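Local coordinates for peptidase M16 C-terminal domain-containing protein (Enterococcus faecalis, PDB 3D3Y) that is of unknown function but belongs to the M16 peptidase family and may, like its relatives, bind a metal ion, at residues I40-L45 / A181-A186; T319-D322 / Q328-R331. All coordinates share one frame; numbering follows the deposited sequence.

Contact 1. Residues I40-L45 / A181-A186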
ATOM      1  N   ILE A  40     -13.918  -3.721   1.682  1.00 32.97           N
ATOM      2  CA  ILE A  40     -12.773  -2.811   1.947  1.00 32.01           C
ATOM      3  C   ILE A  40     -12.961  -1.995   3.222  1.00 32.58           C
ATOM      4  O   ILE A  40     -12.077  -1.940   4.076  1.00 33.04           O
ATOM      5  CB  ILE A  40     -12.492  -1.885   0.740  1.00 31.82           C
ATOM      6  CG1 ILE A  40     -11.861  -2.691  -0.404  1.00 29.58           C
ATOM      7  CG2 ILE A  40     -11.544  -0.714   1.106  1.00 32.44           C
ATOM      8  CD1 ILE A  40     -11.960  -1.988  -1.806  1.00 30.69           C
ATOM      9  N   THR A  41     -14.101  -1.327   3.329  1.00 32.63           N
ATOM     10  CA  THR A  41     -14.386  -0.504   4.490  1.00 32.37           C
ATOM     11  C   THR A  41     -14.575  -1.374   5.739  1.00 31.63           C
ATOM     12  O   THR A  41     -14.174  -0.984   6.849  1.00 31.35           O
ATOM     13  CB  THR A  41     -15.680   0.365   4.273  1.00 32.82           C
ATOM     14  OG1 THR A  41     -15.490   1.234   3.158  1.00 33.94           O
ATOM     15  CG2 THR A  41     -15.975   1.205   5.535  1.00 34.23           C
ATOM     16  N   LYS A  42     -15.165  -2.552   5.558  1.00 30.56           N
ATOM     17  CA  LYS A  42     -15.309  -3.509   6.666  1.00 30.95           C
ATOM     18  C   LYS A  42     -13.935  -3.909   7.205  1.00 31.14           C
ATOM     19  O   LYS A  42     -13.703  -3.876   8.416  1.00 31.21           O
ATOM     20  CB  LYS A  42     -16.070  -4.754   6.198  1.00 30.16           C
ATOM     21  CG  LYS A  42     -17.590  -4.527   6.082  1.00 31.69           C
ATOM     22  CD  LYS A  42     -18.255  -5.760   5.538  1.00 33.28           C
ATOM     23  CE  LYS A  42     -19.782  -5.571   5.425  1.00 37.05           C
ATOM     24  NZ  LYS A  42     -20.006  -4.780   4.181  1.00 38.98           N
ATOM     25  N   ARG A  43     -13.023  -4.277   6.310  1.00 31.09           N
ATOM     26  CA  ARG A  43     -11.656  -4.618   6.727  1.00 32.04           C
ATOM     27  C   ARG A  43     -10.984  -3.447   7.427  1.00 31.50           C
ATOM     28  O   ARG A  43     -10.322  -3.615   8.460  1.00 32.62           O
ATOM     29  CB  ARG A  43     -10.831  -5.083   5.521  1.00 31.49           C
ATOM     30  CG  ARG A  43     -11.306  -6.433   5.022  1.00 32.41           C
ATOM     31  CD  ARG A  43     -10.754  -6.818   3.651  1.00 34.35           C
ATOM     32  NE  ARG A  43      -9.330  -7.224   3.629  1.00 30.17           N
ATOM     33  CZ  ARG A  43      -8.867  -8.421   3.989  1.00 31.89           C
ATOM     34  NH1 ARG A  43      -9.686  -9.335   4.514  1.00 29.68           N
ATOM     35  NH2 ARG A  43      -7.560  -8.697   3.873  1.00 32.10           N
ATOM     36  N   THR A  44     -11.092  -2.266   6.852  1.00 31.81           N
ATOM     37  CA  THR A  44     -10.506  -1.064   7.490  1.00 31.95           C
ATOM     38  C   THR A  44     -11.003  -0.829   8.914  1.00 31.80           C
ATOM     39  O   THR A  44     -10.189  -0.587   9.833  1.00 32.19           O
ATOM     40  CB  THR A  44     -10.730   0.191   6.619  1.00 32.12           C
ATOM     41  OG1 THR A  44     -10.212  -0.077   5.327  1.00 31.31           O
ATOM     42  CG2 THR A  44     -10.060   1.461   7.190  1.00 32.42           C
ATOM     43  N   LEU A  45     -12.316  -0.850   9.101  1.00 30.90           N
ATOM     44  CA  LEU A  45     -12.878  -0.631  10.441  1.00 31.43           C
ATOM     45  C   LEU A  45     -12.522  -1.775  11.398  1.00 31.70           C
ATOM     46  O   LEU A  45     -12.211  -1.554  12.580  1.00 33.09           O
ATOM     47  CB  LEU A  45     -14.412  -0.464  10.385  1.00 31.98           C
ATOM     48  CG  LEU A  45     -15.166  -0.244  11.718  1.00 32.10           C
ATOM     49  CD1 LEU A  45     -14.556   0.990  12.501  1.00 34.00           C
ATOM     50  CD2 LEU A  45     -16.641   0.017  11.407  1.00 30.22           C
ATOM     51  N   ALA A 181     -20.924   4.530   6.679  1.00 33.46           N
ATOM     52  CA  ALA A 181     -22.176   4.941   7.323  1.00 33.76           C
ATOM     53  C   ALA A 181     -23.105   3.773   7.631  1.00 33.73           C
ATOM     54  O   ALA A 181     -23.801   3.783   8.657  1.00 33.54           O
ATOM     55  CB  ALA A 181     -22.926   5.964   6.458  1.00 33.79           C
ATOM     56  N   GLU A 182     -23.140   2.799   6.720  1.00 32.90           N
ATOM     57  CA  GLU A 182     -24.063   1.664   6.808  1.00 32.88           C
ATOM     58  C   GLU A 182     -23.548   0.538   7.696  1.00 32.65           C
ATOM     59  O   GLU A 182     -24.315  -0.355   8.066  1.00 31.31           O
ATOM     60  CB  GLU A 182     -24.365   1.117   5.419  1.00 33.47           C
ATOM     61  CG  GLU A 182     -25.088   2.135   4.529  1.00 38.19           C
ATOM     62  CD  GLU A 182     -25.951   1.483   3.441  1.00 44.37           C
ATOM     63  OE1 GLU A 182     -25.603   0.363   2.987  1.00 45.07           O
ATOM     64  OE2 GLU A 182     -26.975   2.105   3.045  1.00 45.34           O
ATOM     65  N   GLU A 183     -22.254   0.582   8.026  1.00 31.96           N
ATOM     66  CA  GLU A 183     -21.636  -0.489   8.815  1.00 32.42           C
ATOM     67  C   GLU A 183     -22.017  -0.427  10.295  1.00 31.60           C
ATOM     68  O   GLU A 183     -22.179   0.658  10.863  1.00 31.79           O
ATOM     69  CB  GLU A 183     -20.112  -0.494   8.631  1.00 32.00           C
ATOM     70  CG  GLU A 183     -19.626  -0.752   7.215  1.00 32.58           C
ATOM     71  CD  GLU A 183     -20.019  -2.124   6.662  1.00 36.43           C
ATOM     72  OE1 GLU A 183     -20.369  -3.061   7.420  1.00 34.86           O
ATOM     73  OE2 GLU A 183     -19.955  -2.262   5.431  1.00 37.44           O
ATOM     74  N   THR A 184     -22.208  -1.600  10.904  1.00 30.99           N
ATOM     75  CA  THR A 184     -22.689  -1.692  12.290  1.00 30.08           C
ATOM     76  C   THR A 184     -21.897  -2.747  13.053  1.00 30.41           C
ATOM     77  O   THR A 184     -21.106  -3.492  12.463  1.00 29.03           O
ATOM     78  CB  THR A 184     -24.181  -2.089  12.381  1.00 30.31           C
ATOM     79  OG1 THR A 184     -24.377  -3.375  11.755  1.00 30.49           O
ATOM     80  CG2 THR A 184     -25.107  -1.016  11.711  1.00 27.72           C
ATOM     81  N   ALA A 185     -22.152  -2.806  14.361  1.00 30.89           N
ATOM     82  CA  ALA A 185     -21.508  -3.760  15.253  1.00 31.59           C
ATOM     83  C   ALA A 185     -21.762  -5.190  14.814  1.00 31.20           C
ATOM     84  O   ALA A 185     -20.864  -6.019  14.886  1.00 31.73           O
ATOM     85  CB  ALA A 185     -21.970  -3.546  16.704  1.00 31.82           C
ATOM     86  N   ALA A 186     -22.970  -5.454  14.313  1.00 30.08           N
ATOM     87  CA  ALA A 186     -23.335  -6.764  13.743  1.00 30.81           C
ATOM     88  C   ALA A 186     -22.637  -7.078  12.413  1.00 30.49           C
ATOM     89  O   ALA A 186     -22.098  -8.156  12.260  1.00 30.90           O
ATOM     90  CB  ALA A 186     -24.854  -6.866  13.572  1.00 29.63           C
TER
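K42 and E183 form a salt bridge between the first turn of helix 40-52 and the short linker that separates helices 177-182 and 185-198, in the N-terminal alpha/beta half of this M16-type fold. The tight part of the contact is the crossing of these two side chains, which lie at about a right angle to each other. The lysine runs extended as far as CE and bends only at its last torsion (chi4 79°), which turns the ammonium group back to the carboxylate. K42 NZ donates to E183 OE2 at 2.8 Å, and the oxygen accepts on its syn lone pair. The carboxylate also lies against the lysine's methylene chain, with CG of K42 3.3 Å from OE2 of E183. Two second partners fix this pair: K42 NZ bonds to the carbonyl of E38, and E183 OE1 bonds to the hydroxyl of S187. E183 is buried and K42 partly exposed, and the pairing would be expected to favour the charged forms. The packing beside the bridge is looser. T41 and L45, one helical turn apart, point toward the linker, yet each only grazes the glutamate: CD2 of L45 is 4.5 Å from CB of E183. Both also touch L180 of helix 177-182, and L45 meets L188 as well. T184, the exposed N-cap residue of helix 185-198, has its CB pointing away from helix 40-52. Within the first turn of helix 40-52, I40 O accepts from T44 N and, on the opposite face of its carbonyl plane, from T44 OG1 at 2.9 Å.

Contact 2. Residues T319-D322 / Q328-R331. With EDO (1,2-ethanediol), chain G.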
ATOM      1  N   THR A 319      -0.750  17.862 -10.530  1.00 31.72           N
ATOM      2  CA  THR A 319      -0.339  19.264 -10.488  1.00 30.94           C
ATOM      3  C   THR A 319      -1.293  20.104  -9.623  1.00 30.67           C
ATOM      4  O   THR A 319      -2.475  19.771  -9.490  1.00 30.15           O
ATOM      5  CB  THR A 319      -0.248  19.883 -11.931  1.00 30.83           C
ATOM      6  OG1 THR A 319      -1.554  20.077 -12.478  1.00 32.85           O
ATOM      7  CG2 THR A 319       0.550  18.944 -12.911  1.00 31.85           C
ATOM      8  N   GLY A 320      -0.757  21.168  -9.035  1.00 30.22           N
ATOM      9  CA  GLY A 320      -1.551  22.286  -8.486  1.00 29.15           C
ATOM     10  C   GLY A 320      -1.289  23.484  -9.378  1.00 30.13           C
ATOM     11  O   GLY A 320      -0.107  23.810  -9.702  1.00 29.48           O
ATOM     12  N   ILE A 321      -2.368  24.142  -9.801  1.00 29.95           N
ATOM     13  CA  ILE A 321      -2.279  25.216 -10.802  1.00 30.20           C
ATOM     14  C   ILE A 321      -3.275  26.307 -10.476  1.00 31.14           C
ATOM     15  O   ILE A 321      -4.131  26.114  -9.602  1.00 29.81           O
ATOM     16  CB  ILE A 321      -2.539  24.705 -12.269  1.00 30.31           C
ATOM     17  CG1 ILE A 321      -3.987  24.239 -12.457  1.00 31.64           C
ATOM     18  CG2 ILE A 321      -1.527  23.555 -12.671  1.00 29.36           C
ATOM     19  CD1 ILE A 321      -4.385  23.974 -13.930  1.00 30.78           C
ATOM     20  N   ASP A 322      -3.128  27.456 -11.143  1.00 30.58           N
ATOM     21  CA  ASP A 322      -4.221  28.390 -11.275  1.00 32.30           C
ATOM     22  C   ASP A 322      -5.103  27.817 -12.383  1.00 32.32           C
ATOM     23  O   ASP A 322      -4.611  27.543 -13.490  1.00 31.91           O
ATOM     24  CB  ASP A 322      -3.716  29.786 -11.654  1.00 32.21           C
ATOM     25  CG  ASP A 322      -2.917  30.464 -10.531  1.00 35.76           C
ATOM     26  OD1 ASP A 322      -3.010  30.057  -9.343  1.00 38.42           O
ATOM     27  OD2 ASP A 322      -2.199  31.432 -10.845  1.00 40.67           O
ATOM     28  N   GLN A 328      -3.093  25.127 -21.132  1.00 32.84           N
ATOM     29  CA  GLN A 328      -1.655  25.331 -21.334  1.00 33.74           C
ATOM     30  C   GLN A 328      -0.787  24.341 -20.547  1.00 32.81           C
ATOM     31  O   GLN A 328       0.233  23.859 -21.059  1.00 32.69           O
ATOM     32  CB  GLN A 328      -1.243  26.757 -21.003  1.00 33.81           C
ATOM     33  CG  GLN A 328       0.147  27.074 -21.474  1.00 39.16           C
ATOM     34  CD  GLN A 328       0.466  28.533 -21.373  1.00 43.44           C
ATOM     35  OE1 GLN A 328      -0.413  29.364 -21.084  1.00 44.69           O
ATOM     36  NE2 GLN A 328       1.745  28.871 -21.600  1.00 46.42           N
ATOM     37  N   VAL A 329      -1.175  24.032 -19.310  1.00 31.24           N
ATOM     38  CA  VAL A 329      -0.464  23.017 -18.552  1.00 29.78           C
ATOM     39  C   VAL A 329      -0.580  21.642 -19.251  1.00 30.02           C
ATOM     40  O   VAL A 329       0.396  20.908 -19.329  1.00 29.91           O
ATOM     41  CB  VAL A 329      -0.953  22.923 -17.086  1.00 30.22           C
ATOM     42  CG1 VAL A 329      -0.306  21.705 -16.361  1.00 30.54           C
ATOM     43  CG2 VAL A 329      -0.646  24.229 -16.295  1.00 28.88           C
ATOM     44  N   LEU A 330      -1.748  21.289 -19.778  1.00 29.60           N
ATOM     45  CA  LEU A 330      -1.849  19.992 -20.458  1.00 29.79           C
ATOM     46  C   LEU A 330      -0.936  19.930 -21.676  1.00 30.12           C
ATOM     47  O   LEU A 330      -0.310  18.905 -21.926  1.00 29.16           O
ATOM     48  CB  LEU A 330      -3.283  19.705 -20.868  1.00 29.61           C
ATOM     49  CG  LEU A 330      -4.310  19.483 -19.772  1.00 29.14           C
ATOM     50  CD1 LEU A 330      -5.675  19.383 -20.455  1.00 28.36           C
ATOM     51  CD2 LEU A 330      -3.945  18.187 -19.014  1.00 31.09           C
ATOM     52  N   ARG A 331      -0.859  21.033 -22.435  1.00 31.44           N
ATOM     53  CA  ARG A 331       0.040  21.095 -23.618  1.00 32.62           C
ATOM     54  C   ARG A 331       1.526  20.986 -23.206  1.00 31.40           C
ATOM     55  O   ARG A 331       2.300  20.271 -23.845  1.00 29.83           O
ATOM     56  CB  ARG A 331      -0.215  22.358 -24.460  1.00 32.78           C
ATOM     57  CG  ARG A 331      -1.637  22.382 -25.101  1.00 35.50           C
ATOM     58  CD  ARG A 331      -1.859  23.598 -26.065  1.00 36.84           C
ATOM     59  NE  ARG A 331      -2.071  24.884 -25.381  1.00 44.49           N
ATOM     60  CZ  ARG A 331      -3.260  25.420 -25.065  1.00 47.31           C
ATOM     61  NH1 ARG A 331      -4.405  24.795 -25.344  1.00 50.54           N
ATOM     62  NH2 ARG A 331      -3.307  26.595 -24.446  1.00 46.94           N
TER
HETATM   63  C1  EDO G 428       1.555  29.476 -10.890  1.00 45.60           C
HETATM   64  O1  EDO G 428       0.568  29.973 -11.801  1.00 43.18           O
HETATM   65  C2  EDO G 428       2.188  30.700 -10.243  1.00 45.79           C
HETATM   66  O2  EDO G 428       3.377  30.339  -9.517  1.00 48.51           O
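A beta-alpha connection in the C-terminal half of the fold brings the end of strand 314-321 against helix 326-341, which packs on one face of the five-stranded mixed sheet. Its centre is the pair I321 and V329, whose side chains reach toward each other tip to tip. One methyl from each residue makes the contact, CG2 of I321 lying 3.8 Å from CG2 of V329. In I321 the CG1 branch sits between the backbone N and the carbonyl carbon (chi1 67°), which leaves CG2 beside the N and directed at the helix. T319, two residues back on the same face of the strand, adds a looser approach, with OG1 4.4 Å from CG1 of V329; that hydroxyl is bonded to the carbonyl of L257 on the adjacent strand. L257 also touches both I321 and V329, and L300 covers V329 further. At the strand's exit, D322 bonds through OD1 to the hydroxyl of Y302, while its OD2 receives a weak hydrogen bond of 3.3 Å from O1 of a 1,2-ethanediol, probably a crystallisation additive. With no hydrogen bond between strand and helix segments, their association here rests on buried apolar packing, and the hydroxyl of T319 and OD1 of D322 are paired with L257 and Y302.

Overall arrangement
From the N terminus, the chain passes through strand 24-34 into helix 40-52, whose start waits 136 residues for its partner. Contact 1 closes that long excursion, about half of it helical, when the linker between helices 177-182 and 185-198 arrives, just before strand 200-207 returns to the six-stranded sheet next to strand 24-34. The chain then enters the C-terminal half, where contact 2 closes a short loop between strand 314-321 and helix 326-341, with the segments six residues apart. The two contacts follow in series, neither nested nor crossed. Their centres lie 38 Å apart and their nearest atoms about 24 Å, so each ties together its own alpha/beta half without touching the other.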